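Local coordinates for protein chemotactic transducer PctC (PDB 5LTV) that binds gamma-amino-butanoic acid in its Cache-type ligand-binding domain and probably passes that signal on to steer bacterial chemotaxis, at residues G102-R107 against Y116-R121; S93-E98 against V164-M169; D126-D131 against S152-H157. One frame throughout, in Å; residues are numbered along the deposited sequence. Where two conformers were deposited one is given.

Contact 1: residues G102-R107 against Y116-R121; sequences GTFTMR and YDPRTR. With ABU (gamma-amino-butanoic acid), chain H; SO4 (sulfate ion), chain K; SO4 (sulfate ion), chain I.
Y116, whose ring rests edge-on against F104, donates from OH to carboxylate oxygen OXT of bound gamma-amino-butanoic acid at 2.6 Å, and R121 meets the same oxygen through NE, also at 2.6 Å and almost straight (167°). R121 NH2 takes the other carboxylate oxygen, O, at 2.7 Å, so the guanidinium holds the group side-on with the carboxylate carbon in its plane. Bends at chi2 and chi3 curl the arginine round to this position. Its far NH1 binds a sulfate probably left from crystallisation, while W123 and A142 also hydrogen-bond the ligand.

Next to this site, F104 and Y116 form a T-shaped pair. Y116 CE2 lies above the centre of the phenyl ring, 3.7 Å from F104 CG, and the ring planes are 67° apart. P118 CB approaches the same phenyl obliquely, 3.7 Å from F104 CD1.

At the outer end of the contact, D117 OD1 accepts both R119 N, closing an Asx turn, and R119 NE at 2.9 Å; R119 NH2 reaches D117 OD2 to complete a side-on salt bridge. The guanidinium held in this way lies with one face over G102 N, which is 3.4 Å from R119 CZ, and a second sulfate sits at its edge. G102 and the loop meet without a direct hydrogen bond. Y116 thus serves twice, its ring edge packed on F104 and its OH on the ligand carboxylate, whose negative charge Y116 and R121 together probably stabilise.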
ATOM      1  N   GLY A 102      11.686   7.429 -19.103  1.00 36.96           N
ATOM      2  CA  GLY A 102      11.967   7.051 -17.733  1.00 34.04           C
ATOM      3  C   GLY A 102      12.203   8.185 -16.757  1.00 30.98           C
ATOM      4  O   GLY A 102      12.582   7.919 -15.612  1.00 31.40           O
ATOM      5  N   THR A 103      12.025   9.434 -17.178  1.00 29.24           N
ATOM      6  CA  THR A 103      12.147  10.586 -16.295  1.00 27.09           C
ATOM      7  C   THR A 103      11.317  10.369 -15.037  1.00 28.35           C
ATOM      8  O   THR A 103      10.155   9.977 -15.109  1.00 32.51           O
ATOM      9  CB  THR A 103      11.666  11.836 -17.034  1.00 30.65           C
ATOM     10  OG1 THR A 103      12.438  12.024 -18.247  1.00 30.68           O
ATOM     11  CG2 THR A 103      11.722  13.077 -16.111  1.00 28.46           C
ATOM     12  N   PHE A 104      11.931  10.572 -13.883  1.00 27.49           N
ATOM     13  CA  PHE A 104      11.343  10.222 -12.607  1.00 23.88           C
ATOM     14  C   PHE A 104      11.325  11.488 -11.755  1.00 29.97           C
ATOM     15  O   PHE A 104      12.390  12.026 -11.415  1.00 26.28           O
ATOM     16  CB  PHE A 104      12.151   9.106 -11.945  1.00 25.30           C
ATOM     17  CG  PHE A 104      11.595   8.655 -10.612  1.00 26.00           C
ATOM     18  CD1 PHE A 104      10.413   7.931 -10.553  1.00 24.69           C
ATOM     19  CD2 PHE A 104      12.264   8.953  -9.426  1.00 26.09           C
ATOM     20  CE1 PHE A 104       9.903   7.510  -9.336  1.00 25.53           C
ATOM     21  CE2 PHE A 104      11.762   8.557  -8.211  1.00 24.65           C
ATOM     22  CZ  PHE A 104      10.567   7.825  -8.163  1.00 27.82           C
ATOM     23  N   THR A 105      10.127  11.973 -11.419  1.00 25.68           N
ATOM     24  CA  THR A 105       9.975  13.155 -10.572  1.00 24.89           C
ATOM     25  C   THR A 105       9.315  12.737  -9.268  1.00 26.15           C
ATOM     26  O   THR A 105       8.177  12.275  -9.267  1.00 25.86           O
ATOM     27  CB  THR A 105       9.141  14.237 -11.237  1.00 25.39           C
ATOM     28  OG1 THR A 105       9.634  14.455 -12.546  1.00 26.86           O
ATOM     29  CG2 THR A 105       9.236  15.543 -10.460  1.00 20.41           C
ATOM     30  N   MET A 106      10.027  12.904  -8.171  1.00 24.90           N
ATOM     31  CA  MET A 106       9.596  12.490  -6.857  1.00 21.96           C
ATOM     32  C   MET A 106       9.630  13.674  -5.894  1.00 24.97           C
ATOM     33  O   MET A 106      10.615  14.422  -5.875  1.00 26.25           O
ATOM     34  CB  MET A 106      10.514  11.435  -6.326  1.00 22.17           C
ATOM     35  CG  MET A 106      10.240  11.102  -4.872  1.00 23.18           C
ATOM     36  SD  MET A 106      11.054   9.501  -4.361  1.00 29.49           S
ATOM     37  CE  MET A 106      12.636  10.103  -3.947  1.00 28.77           C
ATOM     38  N   ARG A 107       8.567  13.817  -5.079  1.00 22.20           N
ATOM     39  CA  ARG A 107       8.530  14.854  -4.029  1.00 24.32           C
ATOM     40  C   ARG A 107       7.979  14.218  -2.763  1.00 24.41           C
ATOM     41  O   ARG A 107       7.095  13.392  -2.867  1.00 22.70           O
ATOM     42  CB  ARG A 107       7.717  16.138  -4.425  1.00 20.93           C
ATOM     43  CG  ARG A 107       8.332  16.845  -5.669  1.00 23.62           C
ATOM     44  CD  ARG A 107       9.617  17.667  -5.293  1.00 21.39           C
ATOM     45  NE  ARG A 107      10.181  18.466  -6.384  1.00 24.71           N
ATOM     46  CZ  ARG A 107      10.939  17.976  -7.402  1.00 27.22           C
ATOM     47  NH1 ARG A 107      11.233  16.673  -7.577  1.00 24.50           N
ATOM     48  NH2 ARG A 107      11.389  18.829  -8.271  1.00 31.90           N
ATOM     49  N   TYR A 116      18.703   4.265 -12.220  1.00 35.10           N
ATOM     50  CA  TYR A 116      17.314   3.992 -11.864  1.00 32.13           C
ATOM     51  C   TYR A 116      16.366   4.328 -13.021  1.00 30.93           C
ATOM     52  O   TYR A 116      16.418   5.416 -13.595  1.00 34.25           O
ATOM     53  CB  TYR A 116      16.917   4.790 -10.617  1.00 27.14           C
ATOM     54  CG  TYR A 116      15.474   4.562 -10.232  1.00 26.74           C
ATOM     55  CD1 TYR A 116      15.097   3.406  -9.546  1.00 24.99           C
ATOM     56  CD2 TYR A 116      14.473   5.488 -10.582  1.00 26.41           C
ATOM     57  CE1 TYR A 116      13.778   3.192  -9.179  1.00 23.96           C
ATOM     58  CE2 TYR A 116      13.131   5.278 -10.220  1.00 26.31           C
ATOM     59  CZ  TYR A 116      12.801   4.138  -9.523  1.00 26.22           C
ATOM     60  OH  TYR A 116      11.494   3.921  -9.197  1.00 27.80           O
ATOM     61  N   ASP A 117      15.494   3.391 -13.362  1.00 26.69           N
ATOM     62  CA  ASP A 117      14.521   3.587 -14.431  1.00 28.22           C
ATOM     63  C   ASP A 117      13.190   3.110 -13.868  1.00 31.01           C
ATOM     64  O   ASP A 117      13.009   1.889 -13.665  1.00 30.19           O
ATOM     65  CB  ASP A 117      14.928   2.827 -15.697  1.00 29.34           C
ATOM     66  CG  ASP A 117      13.896   2.950 -16.828  1.00 35.59           C
ATOM     67  OD1 ASP A 117      12.802   3.505 -16.618  1.00 37.14           O
ATOM     68  OD2 ASP A 117      14.169   2.457 -17.935  1.00 42.87           O
ATOM     69  N   PRO A 118      12.250   4.016 -13.562  1.00 29.86           N
ATOM     70  CA  PRO A 118      11.019   3.574 -12.886  1.00 27.37           C
ATOM     71  C   PRO A 118      10.224   2.614 -13.733  1.00 27.21           C
ATOM     72  O   PRO A 118       9.419   1.846 -13.182  1.00 24.48           O
ATOM     73  CB  PRO A 118      10.236   4.878 -12.645  1.00 28.08           C
ATOM     74  CG  PRO A 118      10.736   5.808 -13.794  1.00 29.99           C
ATOM     75  CD  PRO A 118      12.207   5.443 -13.940  1.00 29.55           C
ATOM     76  N   ARG A 119      10.417   2.638 -15.057  1.00 25.36           N
ATOM     77  CA  ARG A 119       9.638   1.742 -15.908  1.00 27.94           C
ATOM     78  C   ARG A 119       9.970   0.279 -15.658  1.00 29.69           C
ATOM     79  O   ARG A 119       9.149  -0.587 -15.979  1.00 31.40           O
ATOM     80  CB  ARG A 119       9.836   2.107 -17.381  1.00 25.62           C
ATOM     81  CG  ARG A 119       9.436   3.577 -17.675  1.00 26.69           C
ATOM     82  CD  ARG A 119       9.867   3.997 -19.040  1.00 26.82           C
ATOM     83  NE  ARG A 119      11.329   3.939 -19.123  1.00 28.14           N
ATOM     84  CZ  ARG A 119      12.027   4.269 -20.195  1.00 33.83           C
ATOM     85  NH1 ARG A 119      11.398   4.688 -21.313  1.00 34.55           N
ATOM     86  NH2 ARG A 119      13.350   4.166 -20.155  1.00 34.70           N
ATOM     87  N   THR A 120      11.111  -0.017 -15.032  1.00 28.80           N
ATOM     88  CA  THR A 120      11.439  -1.420 -14.769  1.00 27.57           C
ATOM     89  C   THR A 120      10.851  -1.934 -13.464  1.00 32.47           C
ATOM     90  O   THR A 120      11.125  -3.081 -13.099  1.00 38.74           O
ATOM     91  CB  THR A 120      12.965  -1.647 -14.730  1.00 26.80           C
ATOM     92  OG1 THR A 120      13.545  -0.926 -13.641  1.00 26.75           O
ATOM     93  CG2 THR A 120      13.667  -1.265 -16.071  1.00 30.72           C
ATOM     94  N   ARG A 121      10.068  -1.136 -12.740  1.00 26.70           N
ATOM     95  CA  ARG A 121       9.702  -1.499 -11.386  1.00 27.16           C
ATOM     96  C   ARG A 121       8.259  -1.982 -11.325  1.00 32.36           C
ATOM     97  O   ARG A 121       7.398  -1.535 -12.102  1.00 33.43           O
ATOM     98  CB  ARG A 121       9.927  -0.313 -10.436  1.00 28.03           C
ATOM     99  CG  ARG A 121      11.429   0.211 -10.409  1.00 29.82           C
ATOM    100  CD  ARG A 121      12.278  -0.520  -9.372  1.00 30.12           C
ATOM    101  NE  ARG A 121      11.849  -0.220  -7.997  1.00 36.51           N
ATOM    102  CZ  ARG A 121      11.987  -1.051  -6.954  1.00 36.00           C
ATOM    103  NH1 ARG A 121      12.526  -2.241  -7.134  1.00 34.19           N
ATOM    104  NH2 ARG A 121      11.568  -0.702  -5.745  1.00 41.18           N
TER
HETATM  105  N   ABU H 301       9.908   6.456  -3.340  1.00 24.73           N
HETATM  106  CD  ABU H 301      10.407   5.103  -3.714  1.00 30.77           C
HETATM  107  CB  ABU H 301      10.775   5.005  -5.170  1.00 34.52           C
HETATM  108  CG  ABU H 301      10.119   3.834  -5.883  1.00 34.34           C
HETATM  109  C   ABU H 301      10.886   2.551  -6.151  1.00 34.99           C
HETATM  110  O   ABU H 301      11.280   1.873  -5.168  1.00 31.59           O
HETATM  111  OXT ABU H 301      11.026   2.188  -7.353  1.00 35.06           O
HETATM  112  S   SO4 K 304      14.187   4.598 -23.766  1.00109.85           S
HETATM  113  O1  SO4 K 304      14.755   3.318 -23.343  1.00110.17           O
HETATM  114  O2  SO4 K 304      12.740   4.475 -23.900  1.00109.36           O
HETATM  115  O3  SO4 K 304      14.472   5.639 -22.781  1.00110.35           O
HETATM  116  O4  SO4 K 304      14.787   4.959 -25.047  1.00109.50           O
HETATM  117  S   SO4 I 302      12.230  -4.954  -4.245  1.00 40.54           S
HETATM  118  O1  SO4 I 302      11.768  -5.148  -2.883  1.00 39.15           O
HETATM  119  O2  SO4 I 302      11.893  -6.132  -5.048  1.00 45.22           O
HETATM  120  O3  SO4 I 302      13.680  -4.695  -4.219  1.00 46.14           O
HETATM  121  O4  SO4 I 302      11.593  -3.790  -4.830  1.00 43.09           O

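Contact 2: residues S93-E98 against V164-M169; sequences SVYLGE and VAAGDM. With ABU (gamma-amino-butanoic acid), chain H.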
ATOM      1  N   SER A  93       6.407   9.615  -0.073  1.00 20.57           N
ATOM      2  CA  SER A  93       6.690  10.392  -1.266  1.00 23.31           C
ATOM      3  C   SER A  93       5.627  10.075  -2.302  1.00 26.96           C
ATOM      4  O   SER A  93       4.947   9.032  -2.239  1.00 22.47           O
ATOM      5  CB  SER A  93       8.079  10.107  -1.828  1.00 21.29           C
ATOM      6  OG  SER A  93       8.185   8.720  -2.119  1.00 23.26           O
ATOM      7  N   VAL A  94       5.499  11.011  -3.250  1.00 24.41           N
ATOM      8  CA  VAL A  94       4.668  10.876  -4.432  1.00 22.80           C
ATOM      9  C   VAL A  94       5.579  11.078  -5.630  1.00 25.42           C
ATOM     10  O   VAL A  94       6.648  11.705  -5.530  1.00 22.05           O
ATOM     11  CB  VAL A  94       3.483  11.877  -4.458  1.00 23.90           C
ATOM     12  CG1 VAL A  94       2.532  11.590  -3.338  1.00 18.67           C
ATOM     13  CG2 VAL A  94       3.993  13.332  -4.360  1.00 23.52           C
ATOM     14  N   TYR A  95       5.156  10.526  -6.776  1.00 25.19           N
ATOM     15  CA  TYR A  95       6.072  10.500  -7.906  1.00 27.82           C
ATOM     16  C   TYR A  95       5.358  10.113  -9.190  1.00 27.06           C
ATOM     17  O   TYR A  95       4.295   9.486  -9.184  1.00 26.55           O
ATOM     18  CB  TYR A  95       7.266   9.571  -7.675  1.00 27.68           C
ATOM     19  CG  TYR A  95       7.024   8.248  -6.980  1.00 28.40           C
ATOM     20  CD1 TYR A  95       7.081   8.153  -5.588  1.00 30.15           C
ATOM     21  CD2 TYR A  95       6.834   7.059  -7.715  1.00 25.29           C
ATOM     22  CE1 TYR A  95       6.900   6.911  -4.932  1.00 30.04           C
ATOM     23  CE2 TYR A  95       6.674   5.815  -7.070  1.00 20.00           C
ATOM     24  CZ  TYR A  95       6.709   5.751  -5.682  1.00 28.08           C
ATOM     25  OH  TYR A  95       6.551   4.550  -5.017  1.00 28.73           O
ATOM     26  N   LEU A  96       5.981  10.516 -10.294  1.00 25.53           N
ATOM     27  CA  LEU A  96       5.543  10.219 -11.649  1.00 23.73           C
ATOM     28  C   LEU A  96       6.719   9.611 -12.391  1.00 26.18           C
ATOM     29  O   LEU A  96       7.761  10.257 -12.540  1.00 25.71           O
ATOM     30  CB  LEU A  96       5.063  11.483 -12.374  1.00 20.25           C
ATOM     31  CG  LEU A  96       4.735  11.306 -13.877  1.00 27.72           C
ATOM     32  CD1 LEU A  96       3.402  10.569 -14.084  1.00 20.38           C
ATOM     33  CD2 LEU A  96       4.673  12.675 -14.556  1.00 26.92           C
ATOM     34  N   GLY A  97       6.558   8.373 -12.857  1.00 28.67           N
ATOM     35  CA  GLY A  97       7.512   7.766 -13.751  1.00 25.43           C
ATOM     36  C   GLY A  97       6.932   7.944 -15.135  1.00 29.06           C
ATOM     37  O   GLY A  97       5.790   7.552 -15.389  1.00 30.35           O
ATOM     38  N   GLU A  98       7.708   8.587 -16.019  1.00 29.30           N
ATOM     39  CA  GLU A  98       7.247   8.945 -17.361  1.00 30.54           C
ATOM     40  C   GLU A  98       7.594   7.867 -18.385  1.00 26.28           C
ATOM     41  O   GLU A  98       8.674   7.292 -18.346  1.00 29.33           O
ATOM     42  CB  GLU A  98       7.836  10.298 -17.793  1.00 34.54           C
ATOM     43  CG  GLU A  98       7.202  11.470 -17.048  1.00 40.97           C
ATOM     44  CD  GLU A  98       7.715  12.829 -17.472  1.00 49.35           C
ATOM     45  OE1 GLU A  98       8.139  13.613 -16.590  1.00 49.30           O
ATOM     46  OE2 GLU A  98       7.651  13.151 -18.681  1.00 55.82           O
ATOM     47  N   VAL A 164       3.189   6.599 -15.045  1.00 25.15           N
ATOM     48  CA  VAL A 164       2.507   6.069 -13.871  1.00 27.18           C
ATOM     49  C   VAL A 164       2.739   6.996 -12.687  1.00 27.07           C
ATOM     50  O   VAL A 164       3.885   7.315 -12.350  1.00 26.30           O
ATOM     51  CB  VAL A 164       2.965   4.642 -13.559  1.00 28.22           C
ATOM     52  CG1 VAL A 164       2.446   4.199 -12.196  1.00 22.53           C
ATOM     53  CG2 VAL A 164       2.488   3.722 -14.667  1.00 22.15           C
ATOM     54  N   ALA A 165       1.654   7.409 -12.037  1.00 25.40           N
ATOM     55  CA  ALA A 165       1.738   8.223 -10.837  1.00 24.46           C
ATOM     56  C   ALA A 165       1.507   7.327  -9.630  1.00 27.54           C
ATOM     57  O   ALA A 165       0.743   6.360  -9.713  1.00 27.84           O
ATOM     58  CB  ALA A 165       0.728   9.365 -10.879  1.00 21.56           C
ATOM     59  N   ALA A 166       2.236   7.601  -8.543  1.00 26.73           N
ATOM     60  CA  ALA A 166       2.133   6.803  -7.323  1.00 28.27           C
ATOM     61  C   ALA A 166       2.361   7.657  -6.074  1.00 29.94           C
ATOM     62  O   ALA A 166       2.935   8.739  -6.135  1.00 28.19           O
ATOM     63  CB  ALA A 166       3.141   5.654  -7.298  1.00 25.71           C
ATOM     64  N   GLY A 167       1.889   7.133  -4.943  1.00 27.82           N
ATOM     65  CA  GLY A 167       2.429   7.507  -3.641  1.00 24.86           C
ATOM     66  C   GLY A 167       2.753   6.280  -2.822  1.00 23.46           C
ATOM     67  O   GLY A 167       2.063   5.271  -2.901  1.00 25.25           O
ATOM     68  N   ASP A 168       3.814   6.363  -2.032  1.00 26.58           N
ATOM     69  CA  ASP A 168       4.105   5.231  -1.175  1.00 27.37           C
ATOM     70  C   ASP A 168       4.091   5.653   0.300  1.00 29.41           C
ATOM     71  O   ASP A 168       4.161   6.843   0.636  1.00 27.64           O
ATOM     72  CB  ASP A 168       5.422   4.556  -1.554  1.00 28.54           C
ATOM     73  CG  ASP A 168       6.601   5.523  -1.564  1.00 33.34           C
ATOM     74  OD1 ASP A 168       6.657   6.430  -0.702  1.00 33.31           O
ATOM     75  OD2 ASP A 168       7.474   5.381  -2.453  1.00 34.65           O
ATOM     76  N   MET A 169       3.995   4.647   1.174  1.00 27.43           N
ATOM     77  CA  MET A 169       3.969   4.847   2.607  1.00 31.86           C
ATOM     78  C   MET A 169       4.759   3.753   3.319  1.00 27.68           C
ATOM     79  O   MET A 169       4.760   2.600   2.894  1.00 28.26           O
ATOM     80  CB  MET A 169       2.514   4.900   3.095  1.00 32.03           C
ATOM     81  CG  MET A 169       1.683   3.816   2.585  1.00 36.87           C
ATOM     82  SD  MET A 169       0.094   4.455   2.014  1.00 41.02           S
ATOM     83  CE  MET A 169       0.292   4.315   0.230  1.00 38.03           C
TER
HETATM   84  N   ABU H 301       9.908   6.456  -3.340  1.00 24.73           N
HETATM   85  CD  ABU H 301      10.407   5.103  -3.714  1.00 30.77           C
HETATM   86  CB  ABU H 301      10.775   5.005  -5.170  1.00 34.52           C
HETATM   87  CG  ABU H 301      10.119   3.834  -5.883  1.00 34.34           C
HETATM   88  C   ABU H 301      10.886   2.551  -6.151  1.00 34.99           C
HETATM   89  O   ABU H 301      11.280   1.873  -5.168  1.00 31.59           O
HETATM   90  OXT ABU H 301      11.026   2.188  -7.353  1.00 35.06           O
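Y95 and D168 converge on the amino end of bound gamma-amino-butanoic acid from neighbouring antiparallel strands of one of the chain's two five-stranded, PAS-like sheets, an arrangement consistent with a double-Cache (dCache) sensor. D168 OD2 accepts from the ligand nitrogen N at 2.8 Å and from Y95 OH, likewise at 2.8 Å, the phenol reaching the anti side of the carboxylate from somewhat outside its plane. The ligand's CB carbon lies over one face of the tyrosine ring. S93 OG, 3.1 Å from the ligand N, donates to D168 OD1 on its syn side, so each carboxylate oxygen has a hydroxyl partner that should limit its rotation.

The second shell sets these groups in place. With chi1 at 40°, the Y95 ring folds over the neighbouring strand, where A166 CB touches CE2 at 3.5 Å; W123 meets the ring edge-to-face. S93, Y95 and G97 form the hydrogen-bonded pairs with D168, A166 and V164, and this register brings S93, Y95 and D168 onto one face of the sheet. V94 and L96 point to the other face, against which helix 34-68 packs.

Between these pairs the strands draw close at V94 and G167, whose CA atoms are 4.1 Å apart. There A166 O accepts from Y95 N at 2.9 Å, lies beneath the ring face turned from the ligand, and is approached by V94 CA at 3.2 Å.

Contact 3: residues D126-D131 against S152-H157; sequences DALAAD and SLPVRH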
ATOM      1  N   ASP A 126       2.915  -3.013 -12.991  1.00 29.92           N
ATOM      2  CA  ASP A 126       1.590  -3.492 -12.555  1.00 29.49           C
ATOM      3  C   ASP A 126       0.498  -2.428 -12.726  1.00 34.05           C
ATOM      4  O   ASP A 126      -0.647  -2.769 -13.044  1.00 31.60           O
ATOM      5  CB  ASP A 126       1.634  -3.988 -11.106  1.00 29.04           C
ATOM      6  CG  ASP A 126       2.588  -5.187 -10.931  1.00 32.48           C
ATOM      7  OD1 ASP A 126       3.072  -5.694 -11.961  1.00 32.81           O
ATOM      8  OD2 ASP A 126       2.871  -5.599  -9.786  1.00 37.74           O
ATOM      9  N   ALA A 127       0.808  -1.141 -12.535  1.00 34.51           N
ATOM     10  CA  ALA A 127      -0.211  -0.137 -12.843  1.00 33.80           C
ATOM     11  C   ALA A 127      -0.635  -0.204 -14.317  1.00 34.11           C
ATOM     12  O   ALA A 127      -1.830  -0.081 -14.643  1.00 29.19           O
ATOM     13  CB  ALA A 127       0.301   1.272 -12.505  1.00 31.44           C
ATOM     14  N   LEU A 128       0.339  -0.373 -15.224  1.00 32.56           N
ATOM     15  CA  LEU A 128       0.009  -0.402 -16.638  1.00 33.13           C
ATOM     16  C   LEU A 128      -0.758  -1.668 -16.989  1.00 37.21           C
ATOM     17  O   LEU A 128      -1.723  -1.614 -17.758  1.00 39.94           O
ATOM     18  CB  LEU A 128       1.269  -0.279 -17.492  1.00 33.02           C
ATOM     19  CG  LEU A 128       1.935   1.102 -17.556  1.00 33.81           C
ATOM     20  CD1 LEU A 128       2.992   1.128 -18.638  1.00 33.26           C
ATOM     21  CD2 LEU A 128       0.910   2.214 -17.774  1.00 31.00           C
ATOM     22  N   ALA A 129      -0.363  -2.807 -16.410  1.00 35.30           N
ATOM     23  CA  ALA A 129      -1.044  -4.062 -16.716  1.00 33.11           C
ATOM     24  C   ALA A 129      -2.493  -4.032 -16.232  1.00 34.83           C
ATOM     25  O   ALA A 129      -3.405  -4.452 -16.951  1.00 32.76           O
ATOM     26  CB  ALA A 129      -0.292  -5.249 -16.102  1.00 28.16           C
ATOM     27  N   ALA A 130      -2.736  -3.496 -15.039  1.00 35.05           N
ATOM     28  CA  ALA A 130      -4.101  -3.418 -14.543  1.00 32.61           C
ATOM     29  C   ALA A 130      -4.905  -2.270 -15.141  1.00 31.00           C
ATOM     30  O   ALA A 130      -6.128  -2.311 -15.066  1.00 33.54           O
ATOM     31  CB  ALA A 130      -4.091  -3.301 -13.024  1.00 34.06           C
ATOM     32  N   ASP A 131      -4.252  -1.275 -15.742  1.00 36.34           N
ATOM     33  CA  ASP A 131      -4.861  -0.013 -16.253  1.00 36.60           C
ATOM     34  C   ASP A 131      -5.818   0.643 -15.255  1.00 35.65           C
ATOM     35  O   ASP A 131      -6.878   1.145 -15.624  1.00 39.02           O
ATOM     36  CB  ASP A 131      -5.567  -0.196 -17.603  1.00 41.29           C
ATOM     37  CG  ASP A 131      -5.811   1.175 -18.332  1.00 48.42           C
ATOM     38  OD1 ASP A 131      -4.882   2.014 -18.343  1.00 47.16           O
ATOM     39  OD2 ASP A 131      -6.923   1.429 -18.867  1.00 46.90           O
ATOM     40  N   SER A 152      -0.608   3.070  -7.090  1.00 24.77           N
ATOM     41  CA  SER A 152      -0.148   3.588  -8.386  1.00 27.84           C
ATOM     42  C   SER A 152      -1.220   3.400  -9.458  1.00 29.31           C
ATOM     43  O   SER A 152      -2.075   2.506  -9.363  1.00 22.82           O
ATOM     44  CB  SER A 152       1.175   2.918  -8.855  1.00 24.45           C
ATOM     45  OG  SER A 152       1.038   1.486  -9.029  1.00 26.64           O
ATOM     46  N   LEU A 153      -1.180   4.268 -10.471  1.00 26.51           N
ATOM     47  CA  LEU A 153      -2.137   4.170 -11.558  1.00 28.13           C
ATOM     48  C   LEU A 153      -1.611   4.915 -12.779  1.00 28.41           C
ATOM     49  O   LEU A 153      -0.893   5.912 -12.636  1.00 27.03           O
ATOM     50  CB  LEU A 153      -3.524   4.708 -11.155  1.00 34.13           C
ATOM     51  CG  LEU A 153      -3.872   6.007 -10.409  1.00 34.02           C
ATOM     52  CD1 LEU A 153      -2.764   7.031 -10.276  1.00 32.39           C
ATOM     53  CD2 LEU A 153      -5.107   6.630 -11.057  1.00 29.87           C
ATOM     54  N   PRO A 154      -1.980   4.472 -13.989  1.00 28.58           N
ATOM     55  CA  PRO A 154      -1.558   5.181 -15.203  1.00 26.78           C
ATOM     56  C   PRO A 154      -2.137   6.577 -15.246  1.00 26.33           C
ATOM     57  O   PRO A 154      -3.204   6.845 -14.697  1.00 33.41           O
ATOM     58  CB  PRO A 154      -2.120   4.319 -16.337  1.00 28.51           C
ATOM     59  CG  PRO A 154      -2.445   2.953 -15.637  1.00 31.35           C
ATOM     60  CD  PRO A 154      -2.910   3.362 -14.283  1.00 27.07           C
ATOM     61  N   VAL A 155      -1.389   7.480 -15.877  1.00 29.75           N
ATOM     62  CA  VAL A 155      -1.795   8.858 -16.173  1.00 28.94           C
ATOM     63  C   VAL A 155      -1.728   9.056 -17.683  1.00 31.12           C
ATOM     64  O   VAL A 155      -0.660   8.884 -18.293  1.00 31.67           O
ATOM     65  CB  VAL A 155      -0.877   9.881 -15.471  1.00 30.55           C
ATOM     66  CG1 VAL A 155      -1.381  11.336 -15.703  1.00 27.21           C
ATOM     67  CG2 VAL A 155      -0.760   9.556 -13.984  1.00 30.65           C
ATOM     68  N   ARG A 156      -2.857   9.390 -18.291  0.57 30.89           N
ATOM     69  CA  ARG A 156      -2.911   9.736 -19.702  0.57 30.67           C
ATOM     70  C   ARG A 156      -3.184  11.232 -19.831  0.57 31.58           C
ATOM     71  O   ARG A 156      -3.796  11.844 -18.952  0.57 31.00           O
ATOM     72  CB  ARG A 156      -3.989   8.921 -20.453  0.57 29.24           C
ATOM     73  CG  ARG A 156      -3.645   7.425 -20.697  0.57 29.34           C
ATOM     74  CD  ARG A 156      -4.844   6.636 -21.267  0.57 31.42           C
ATOM     75  NE  ARG A 156      -4.567   5.200 -21.489  0.57 32.50           N
ATOM     76  CZ  ARG A 156      -4.677   4.246 -20.560  0.57 29.95           C
ATOM     77  NH1 ARG A 156      -5.061   4.541 -19.323  0.57 26.90           N
ATOM     78  NH2 ARG A 156      -4.397   2.990 -20.869  0.57 34.85           N
ATOM     79  N   HIS A 157      -2.687  11.830 -20.912  1.00 30.91           N
ATOM     80  CA  HIS A 157      -3.008  13.208 -21.244  1.00 32.02           C
ATOM     81  C   HIS A 157      -3.552  13.216 -22.663  1.00 30.79           C
ATOM     82  O   HIS A 157      -2.904  12.699 -23.578  1.00 31.00           O
ATOM     83  CB  HIS A 157      -1.799  14.129 -21.100  1.00 34.03           C
ATOM     84  CG  HIS A 157      -2.072  15.527 -21.551  1.00 36.06           C
ATOM     85  ND1 HIS A 157      -3.063  16.309 -20.992  1.00 39.78           N
ATOM     86  CD2 HIS A 157      -1.528  16.262 -22.548  1.00 36.28           C
ATOM     87  CE1 HIS A 157      -3.088  17.481 -21.602  1.00 36.70           C
ATOM     88  NE2 HIS A 157      -2.170  17.475 -22.552  1.00 36.93           N
TER
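Helix 126-130 runs across strand 152-157 at 69°; the axes approach to 6.8 Å, and A127 and L153 have the nearest CA atoms. At this crossing A127 CB points at the strand and sits 3.6 Å from S152 OG and 3.9 Å from L153 CA. S152 OG has its polar partner elsewhere, hydrogen-bonding the backbone oxygen of W123 in the first turn of the same helix, so the hydroxyl both touches the A127 methyl and bonds to the helix backbone.

P154 is the main piece of the strand's surface offered to the helix. Its ring faces the helix's last turn, with CG 3.3 Å from A127 O, and L128 CD2 lies alongside CB at 4.0 Å, the two side chains side by side and pointing opposite ways. L128 starts out away from the strand, but with CG beside its own backbone N (chi1 -73°) the branch swings back to the proline.

The helix stops at D131, whose positive phi turns the chain out of the helical path. In the conformer given for R156, one of two deposited, the extended arginine chain reaches this aspartate and grips it end-on: NH1 and NH2 both point to D131 OD1, at 2.7 and 2.8 Å. The oxygen lies in the guanidinium plane, while the carboxylate stands almost perpendicular to it. Both residues touch a crystal neighbour, so this salt bridge, seen in one of two conformers, is doubtful as a constant feature.

L153 and V155 turn the other way, onto helix 34-68. The sheet is thus sandwiched between the long helix and the short helix 122-130, which lies on the ligand-binding side, an arrangement that fits the PAS-like fold of Cache sensor domains.

All three contacts involve the same one of the chain's two five-stranded antiparallel sheets, ordered 104-107, 93-98, 160-170, 147-157, 134-140: contact 2 with both segments, contacts 1 and 3 with one each. Contact 2 pairs the first and last of these strands in the chain, and contacts 1 and 3 follow one another within the loop it closes. Their centres lie about 9 Å (1 to 2), 11 Å (2 to 3) and 14 Å (1 to 3) apart. Contact 2 touches both others through strand pairing, whereas contacts 1 and 3 do not touch. Contacts 1 and 2 grip opposite ends of gamma-amino-butanoic acid; contact 3 sets helix 122-130, which carries the pocket residue W123, against the sheet.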